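Local coordinates for probable spore coat polysaccharide biosynthesis protein E (Chromobacterium violaceum ATCC 12472, PDB 3G8R) that probably acts as an N-acylneuraminate-9-phosphate synthase of the NeuB family, with a zinc ion bound in its TIM-barrel domain, at residues 148-153 against 164-169; 183-188 against 195-200. All coordinates share one frame; numbering follows the deposited sequence.

Interaction 1 of 2, residues 148-153 against 164-169; sequences EDIDKV and LTIMHC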
ATOM      1  N   GLU A 148      -6.175  17.041  16.724  1.00 47.41           N
ATOM      2  CA  GLU A 148      -6.076  17.444  18.125  1.00 47.88           C
ATOM      3  C   GLU A 148      -6.872  16.514  19.074  1.00 47.55           C
ATOM      4  O   GLU A 148      -6.415  16.208  20.184  1.00 47.88           O
ATOM      5  CB  GLU A 148      -6.448  18.926  18.318  1.00 48.45           C
ATOM      6  CG  GLU A 148      -7.328  19.560  17.223  1.00 74.23           C
ATOM      7  CD  GLU A 148      -6.641  19.706  15.835  1.00 50.54           C
ATOM      8  OE1 GLU A 148      -5.557  20.329  15.760  1.00 74.17           O
ATOM      9  OE2 GLU A 148      -7.192  19.189  14.818  1.00 74.37           O
ATOM     10  N   ASP A 149      -8.029  16.040  18.626  1.00 46.05           N
ATOM     11  CA  ASP A 149      -8.814  15.113  19.428  1.00 45.39           C
ATOM     12  C   ASP A 149      -8.232  13.713  19.519  1.00 45.12           C
ATOM     13  O   ASP A 149      -8.341  13.078  20.568  1.00 45.68           O
ATOM     14  CB  ASP A 149     -10.233  14.988  18.884  1.00 45.50           C
ATOM     15  CG  ASP A 149     -11.075  16.212  19.156  1.00 59.38           C
ATOM     16  OD1 ASP A 149     -10.820  16.894  20.196  1.00 45.86           O
ATOM     17  OD2 ASP A 149     -11.999  16.475  18.327  1.00 46.27           O
ATOM     18  N   ILE A 150      -7.668  13.222  18.417  1.00 44.23           N
ATOM     19  CA  ILE A 150      -7.180  11.852  18.332  1.00 43.70           C
ATOM     20  C   ILE A 150      -5.909  11.825  19.104  1.00 44.32           C
ATOM     21  O   ILE A 150      -5.617  10.870  19.811  1.00 44.53           O
ATOM     22  CB  ILE A 150      -6.845  11.435  16.896  1.00 43.39           C
ATOM     23  CG1 ILE A 150      -8.000  11.717  15.966  1.00 27.85           C
ATOM     24  CG2 ILE A 150      -6.515   9.949  16.826  1.00 28.79           C
ATOM     25  CD1 ILE A 150      -7.731  11.399  14.499  1.00 43.19           C
ATOM     26  N   ASP A 151      -5.140  12.892  18.943  1.00 44.94           N
ATOM     27  CA  ASP A 151      -4.037  13.188  19.840  1.00 45.06           C
ATOM     28  C   ASP A 151      -4.442  13.145  21.304  1.00 44.60           C
ATOM     29  O   ASP A 151      -3.778  12.469  22.081  1.00 45.41           O
ATOM     30  CB  ASP A 151      -3.473  14.555  19.540  1.00 45.54           C
ATOM     31  CG  ASP A 151      -2.447  14.533  18.450  1.00 39.48           C
ATOM     32  OD1 ASP A 151      -2.269  13.502  17.769  1.00 45.95           O
ATOM     33  OD2 ASP A 151      -1.788  15.586  18.276  1.00 47.15           O
ATOM     34  N   LYS A 152      -5.501  13.855  21.696  1.00 43.65           N
ATOM     35  CA  LYS A 152      -5.856  13.869  23.110  1.00 44.49           C
ATOM     36  C   LYS A 152      -6.139  12.447  23.536  1.00 43.80           C
ATOM     37  O   LYS A 152      -5.567  11.953  24.531  1.00 43.94           O
ATOM     38  CB  LYS A 152      -7.070  14.734  23.415  1.00 46.04           C
ATOM     39  CG  LYS A 152      -6.727  16.180  23.662  1.00 69.72           C
ATOM     40  CD  LYS A 152      -7.950  17.104  23.606  1.00 49.37           C
ATOM     41  CE  LYS A 152      -7.537  18.501  23.095  1.00 69.82           C
ATOM     42  NZ  LYS A 152      -8.546  19.058  22.127  1.00 51.27           N
ATOM     43  N   VAL A 153      -6.986  11.791  22.746  1.00 41.66           N
ATOM     44  CA  VAL A 153      -7.434  10.462  23.052  1.00 40.71           C
ATOM     45  C   VAL A 153      -6.290   9.443  23.068  1.00 40.34           C
ATOM     46  O   VAL A 153      -6.220   8.613  23.968  1.00 40.20           O
ATOM     47  CB  VAL A 153      -8.522  10.008  22.074  1.00 40.35           C
ATOM     48  CG1 VAL A 153      -8.768   8.539  22.249  1.00 25.81           C
ATOM     49  CG2 VAL A 153      -9.789  10.749  22.333  1.00 24.92           C
ATOM     50  N   LEU A 164      -3.816   0.096  22.850  1.00 37.28           N
ATOM     51  CA  LEU A 164      -4.712   0.829  21.941  1.00 36.00           C
ATOM     52  C   LEU A 164      -4.557   0.443  20.485  1.00 35.67           C
ATOM     53  O   LEU A 164      -3.489   0.020  20.054  1.00 36.63           O
ATOM     54  CB  LEU A 164      -4.558   2.327  22.136  1.00 34.51           C
ATOM     55  CG  LEU A 164      -5.519   3.331  21.514  1.00 51.05           C
ATOM     56  CD1 LEU A 164      -7.028   2.921  21.548  1.00 34.00           C
ATOM     57  CD2 LEU A 164      -5.279   4.652  22.230  1.00 33.95           C
ATOM     58  N   THR A 165      -5.648   0.557  19.745  1.00 34.65           N
ATOM     59  CA  THR A 165      -5.661   0.325  18.318  1.00 33.67           C
ATOM     60  C   THR A 165      -6.495   1.418  17.761  1.00 34.59           C
ATOM     61  O   THR A 165      -7.572   1.676  18.267  1.00 35.37           O
ATOM     62  CB  THR A 165      -6.278  -1.025  18.023  1.00 33.13           C
ATOM     63  OG1 THR A 165      -5.415  -2.025  18.585  1.00 34.21           O
ATOM     64  CG2 THR A 165      -6.426  -1.283  16.546  1.00 30.89           C
ATOM     65  N   ILE A 166      -6.013   2.073  16.719  1.00 35.49           N
ATOM     66  CA  ILE A 166      -6.723   3.182  16.125  1.00 36.76           C
ATOM     67  C   ILE A 166      -7.125   2.905  14.665  1.00 37.73           C
ATOM     68  O   ILE A 166      -6.289   2.430  13.880  1.00 39.04           O
ATOM     69  CB  ILE A 166      -5.850   4.383  16.267  1.00 37.80           C
ATOM     70  CG1 ILE A 166      -6.159   5.005  17.620  1.00 52.31           C
ATOM     71  CG2 ILE A 166      -6.055   5.386  15.119  1.00 52.62           C
ATOM     72  CD1 ILE A 166      -5.889   6.473  17.673  1.00 39.19           C
HETATM   73  N   MSE A 167      -8.381   3.152  14.279  1.00 36.40           N
HETATM   74  CA  MSE A 167      -8.795   2.641  12.955  1.00 35.67           C
HETATM   75  C   MSE A 167      -9.212   3.712  11.997  1.00 35.08           C
HETATM   76  O   MSE A 167      -9.919   4.593  12.332  1.00 35.36           O
HETATM   77  CB  MSE A 167      -9.920   1.611  13.024  1.00 36.08           C
HETATM   78  CG  MSE A 167      -9.843   0.565  14.117  1.00 32.26           C
HETATM   79 SE   MSE A 167      -9.294  -1.069  13.658  1.00 38.55          SE
HETATM   80  CE  MSE A 167     -10.657  -1.662  12.625  1.00 31.24           C
ATOM     81  N   HIS A 168      -8.778   3.633  10.770  1.00 35.92           N
ATOM     82  CA  HIS A 168      -9.298   4.560   9.796  1.00 36.33           C
ATOM     83  C   HIS A 168     -10.725   4.110   9.505  1.00 38.46           C
ATOM     84  O   HIS A 168     -11.014   2.916   9.482  1.00 39.24           O
ATOM     85  CB  HIS A 168      -8.421   4.618   8.541  1.00 34.47           C
ATOM     86  CG  HIS A 168      -9.090   5.268   7.380  1.00 34.06           C
ATOM     87  ND1 HIS A 168      -9.464   6.596   7.381  1.00 34.55           N
ATOM     88  CD2 HIS A 168      -9.467   4.774   6.173  1.00 34.78           C
ATOM     89  CE1 HIS A 168     -10.041   6.887   6.231  1.00 33.80           C
ATOM     90  NE2 HIS A 168     -10.031   5.808   5.469  1.00 33.64           N
ATOM     91  N   CYS A 169     -11.636   5.063   9.391  1.00 39.55           N
ATOM     92  CA  CYS A 169     -12.879   4.776   8.752  1.00 40.84           C
ATOM     93  C   CYS A 169     -13.561   6.035   8.288  1.00 40.17           C
ATOM     94  O   CYS A 169     -13.211   7.136   8.685  1.00 39.49           O
ATOM     95  CB  CYS A 169     -13.800   3.903   9.615  1.00 42.58           C
ATOM     96  SG  CYS A 169     -14.562   4.658  11.012  1.00 57.65           S
TER
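Ile150 and Ile166 meet where helix 147-158 lies against strand 164-168, the second half of a beta-alpha-beta crossover that leaves strand 138-141 and returns to the neighbouring strand of the NeuB-type TIM barrel. The case illustrates how such a helix is seated on its barrel by a few aliphatic side chains and one backbone carbonyl oxygen, without a hydrogen bond between the two segments. On Ile150 the atom that touches the strand is the methyl CG2. It stands opposite the backbone N, because chi1 of -52° turns CG1 beside that N instead. Ile150 also packs on Thr142 and Tyr192, and Tyr192 takes a hydrogen bond with Asp151 OD1, so one tyrosine borders two consecutive helix residues. Nearly one turn on, Val153 reaches the strand through its backbone: its O lies 4.4 Å from Leu164 CD2, while its side chain also touches Phe122. The strand answers with Leu164 and Ile166, whose CB atoms both face the helix and whose side chains continue onto Met157 and Val154. The tightest approach is end methyl against branch methyl, Ile166 CD1 to Ile150 CG2 at 3.6 Å.

Interaction 2 of 2, residues 183-188 against 195-200; sequences ARIKTL and VRIGYS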
ATOM      1  N   ALA A 183      -5.453   6.243   1.961  1.00 36.12           N
ATOM      2  CA  ALA A 183      -4.200   6.888   2.277  1.00 36.97           C
ATOM      3  C   ALA A 183      -4.179   7.223   3.733  1.00 38.11           C
ATOM      4  O   ALA A 183      -3.132   7.350   4.304  1.00 39.21           O
ATOM      5  CB  ALA A 183      -4.036   8.169   1.472  1.00 37.39           C
ATOM      6  N   ARG A 184      -5.340   7.385   4.346  1.00 38.68           N
ATOM      7  CA  ARG A 184      -5.338   7.849   5.699  1.00 39.65           C
ATOM      8  C   ARG A 184      -4.735   6.808   6.637  1.00 39.57           C
ATOM      9  O   ARG A 184      -4.269   7.144   7.738  1.00 39.37           O
ATOM     10  CB  ARG A 184      -6.724   8.311   6.165  1.00 40.50           C
ATOM     11  CG  ARG A 184      -6.608   8.974   7.543  1.00 56.93           C
ATOM     12  CD  ARG A 184      -7.724   9.927   7.846  1.00 41.57           C
ATOM     13  NE  ARG A 184      -8.669   9.292   8.735  1.00 57.96           N
ATOM     14  CZ  ARG A 184      -8.928   9.726   9.953  1.00 42.53           C
ATOM     15  NH1 ARG A 184      -8.317  10.812  10.412  1.00 58.49           N
ATOM     16  NH2 ARG A 184      -9.793   9.066  10.711  1.00 58.73           N
ATOM     17  N   ILE A 185      -4.711   5.547   6.196  1.00 38.95           N
ATOM     18  CA  ILE A 185      -4.169   4.498   7.057  1.00 38.51           C
ATOM     19  C   ILE A 185      -2.695   4.817   7.367  1.00 39.24           C
ATOM     20  O   ILE A 185      -2.251   4.680   8.512  1.00 38.94           O
ATOM     21  CB  ILE A 185      -4.381   3.064   6.467  1.00 37.63           C
ATOM     22  CG1 ILE A 185      -5.870   2.784   6.220  1.00 24.87           C
ATOM     23  CG2 ILE A 185      -3.892   1.977   7.402  1.00 24.22           C
ATOM     24  CD1 ILE A 185      -6.119   1.437   5.633  1.00 35.83           C
ATOM     25  N   LYS A 186      -1.974   5.302   6.355  1.00 40.39           N
ATOM     26  CA  LYS A 186      -0.558   5.635   6.492  1.00 41.61           C
ATOM     27  C   LYS A 186      -0.437   6.905   7.288  1.00 41.32           C
ATOM     28  O   LYS A 186       0.485   7.041   8.102  1.00 40.88           O
ATOM     29  CB  LYS A 186       0.121   5.779   5.128  1.00 43.50           C
ATOM     30  CG  LYS A 186       1.517   6.427   5.169  1.00 78.48           C
ATOM     31  CD  LYS A 186       2.476   5.894   4.098  1.00 46.75           C
ATOM     32  CE  LYS A 186       2.127   6.368   2.671  1.00 79.34           C
ATOM     33  NZ  LYS A 186       2.577   5.393   1.574  1.00 49.28           N
ATOM     34  N   THR A 187      -1.384   7.825   7.097  1.00 41.15           N
ATOM     35  CA  THR A 187      -1.313   9.075   7.828  1.00 41.06           C
ATOM     36  C   THR A 187      -1.357   8.747   9.298  1.00 41.69           C
ATOM     37  O   THR A 187      -0.548   9.250  10.093  1.00 42.30           O
ATOM     38  CB  THR A 187      -2.427  10.015   7.454  1.00 40.93           C
ATOM     39  OG1 THR A 187      -2.155  10.548   6.156  1.00 61.06           O
ATOM     40  CG2 THR A 187      -2.531  11.169   8.446  1.00 60.02           C
ATOM     41  N   LEU A 188      -2.276   7.870   9.661  1.00 41.23           N
ATOM     42  CA  LEU A 188      -2.409   7.527  11.052  1.00 41.27           C
ATOM     43  C   LEU A 188      -1.192   6.803  11.527  1.00 41.90           C
ATOM     44  O   LEU A 188      -0.710   7.069  12.618  1.00 42.08           O
ATOM     45  CB  LEU A 188      -3.638   6.668  11.271  1.00 41.41           C
ATOM     46  CG  LEU A 188      -4.974   7.417  11.205  1.00 52.88           C
ATOM     47  CD1 LEU A 188      -6.121   6.464  11.521  1.00 40.53           C
ATOM     48  CD2 LEU A 188      -4.970   8.586  12.171  1.00 40.93           C
ATOM     49  N   VAL A 195       1.313   2.223  18.218  1.00 44.87           N
ATOM     50  CA  VAL A 195      -0.123   2.031  18.396  1.00 43.61           C
ATOM     51  C   VAL A 195      -0.549   1.209  17.210  1.00 43.39           C
ATOM     52  O   VAL A 195      -0.209   1.557  16.081  1.00 44.14           O
ATOM     53  CB  VAL A 195      -0.904   3.368  18.425  1.00 43.41           C
ATOM     54  CG1 VAL A 195      -2.362   3.137  18.206  1.00 43.44           C
ATOM     55  CG2 VAL A 195      -0.749   4.042  19.747  1.00 43.64           C
ATOM     56  N   ARG A 196      -1.250   0.102  17.436  1.00 42.61           N
ATOM     57  CA  ARG A 196      -1.705  -0.720  16.309  1.00 41.80           C
ATOM     58  C   ARG A 196      -2.621   0.101  15.411  1.00 40.29           C
ATOM     59  O   ARG A 196      -3.497   0.827  15.902  1.00 39.78           O
ATOM     60  CB  ARG A 196      -2.454  -1.927  16.812  1.00 42.98           C
ATOM     61  CG  ARG A 196      -2.249  -3.150  15.984  1.00 70.50           C
ATOM     62  CD  ARG A 196      -2.466  -4.377  16.840  1.00 46.51           C
ATOM     63  NE  ARG A 196      -1.977  -4.208  18.229  1.00 72.31           N
ATOM     64  CZ  ARG A 196      -2.733  -4.207  19.346  1.00 49.36           C
ATOM     65  NH1 ARG A 196      -4.059  -4.371  19.290  1.00 72.64           N
ATOM     66  NH2 ARG A 196      -2.153  -4.040  20.539  1.00 72.41           N
ATOM     67  N   ILE A 197      -2.437  -0.003  14.102  1.00 39.05           N
ATOM     68  CA  ILE A 197      -3.293   0.757  13.193  1.00 38.72           C
ATOM     69  C   ILE A 197      -4.192  -0.165  12.419  1.00 37.90           C
ATOM     70  O   ILE A 197      -3.739  -1.192  11.979  1.00 39.17           O
ATOM     71  CB  ILE A 197      -2.455   1.607  12.228  1.00 39.51           C
ATOM     72  CG1 ILE A 197      -1.633   2.643  13.017  1.00 25.44           C
ATOM     73  CG2 ILE A 197      -3.353   2.309  11.139  1.00 24.17           C
ATOM     74  CD1 ILE A 197      -2.498   3.658  13.805  1.00 39.51           C
ATOM     75  N   GLY A 198      -5.460   0.179  12.246  1.00 36.72           N
ATOM     76  CA  GLY A 198      -6.374  -0.701  11.498  1.00 36.08           C
ATOM     77  C   GLY A 198      -7.305   0.063  10.591  1.00 36.56           C
ATOM     78  O   GLY A 198      -7.152   1.288  10.413  1.00 36.52           O
ATOM     79  N   TYR A 199      -8.279  -0.651  10.031  1.00 37.01           N
ATOM     80  CA  TYR A 199      -9.186  -0.116   9.026  1.00 37.32           C
ATOM     81  C   TYR A 199     -10.555  -0.706   9.243  1.00 39.90           C
ATOM     82  O   TYR A 199     -10.707  -1.926   9.190  1.00 41.87           O
ATOM     83  CB  TYR A 199      -8.711  -0.514   7.625  1.00 35.86           C
ATOM     84  CG  TYR A 199      -9.668  -0.097   6.511  1.00 35.26           C
ATOM     85  CD1 TYR A 199      -9.859  -0.879   5.392  1.00 35.80           C
ATOM     86  CD2 TYR A 199     -10.403   1.104   6.593  1.00 36.49           C
ATOM     87  CE1 TYR A 199     -10.763  -0.472   4.361  1.00 35.27           C
ATOM     88  CE2 TYR A 199     -11.285   1.514   5.592  1.00 35.09           C
ATOM     89  CZ  TYR A 199     -11.462   0.734   4.479  1.00 36.47           C
ATOM     90  OH  TYR A 199     -12.344   1.165   3.496  1.00 35.73           O
ATOM     91  N   SER A 200     -11.567   0.118   9.481  1.00 40.44           N
ATOM     92  CA  SER A 200     -12.916  -0.422   9.621  1.00 41.41           C
ATOM     93  C   SER A 200     -13.713   0.154   8.478  1.00 43.00           C
ATOM     94  O   SER A 200     -13.543   1.328   8.151  1.00 43.59           O
ATOM     95  CB  SER A 200     -13.540  -0.067  10.971  1.00 41.15           C
ATOM     96  OG  SER A 200     -14.406   1.034  10.833  1.00 71.66           O
TER
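In the next beta-alpha-beta crossover of the TIM barrel, helix 184-191 packs on strand 196-201, the two short segments running nearly antiparallel at 157° with their axes 8.6 Å apart. Ile185 supplies most of the helix side, and its two branches divide the strand between them. Its CG2 meets Ile197 CG2 at 3.8 Å, the two side chains passing in opposite directions. The other branch is extended (chi2 179°), which carries CD1 forward to Tyr199 CB at 3.8 Å, the side chains crossing at about a right angle and the methyl lying obliquely by the start of the ring. Ile197 also packs against the helix backbone, its CG2 3.7 Å from Ile185 O. Ile197 CD1, turned by a chi2 of -62°, comes to Leu188, 4.0 Å from its O and 4.1 Å from its CB. The far end of the tyrosine is polar: its OH is hydrogen-bonded to Thr201 and Glu203. The contact itself is thus wholly van der Waals: the methyl CD1 of Ile185 packs on the root of Tyr199, whereas the hydroxyl is held by Thr201 and Glu203, the residues flanking the zinc ligand His202 in sequence.

Interactions 1 and 2 belong to consecutive crossovers of one barrel, their centres about 9 Å apart, and both are buried, apolar and without hydrogen bonds between their own segments. They share a sheet: strands 164-168 and 196-201 are neighbours, joined by probable backbone hydrogen bonds such as His168 N to Gly198 O at 2.9 Å. Side chains bridge them too, since Leu188 touches Ile166, and Arg184 NE bonds His168 ND1. Interaction 2 buries nearly twice the area, 226 against 119 Å², and engages Tyr199, whose side chain is about 10 Å from the zinc ion, while interaction 1 is distant from it. The helix of interaction 2 also lies at the subunit interface, where Thr187 OG1 is hydrogen-bonded to Gly262 O of the second subunit.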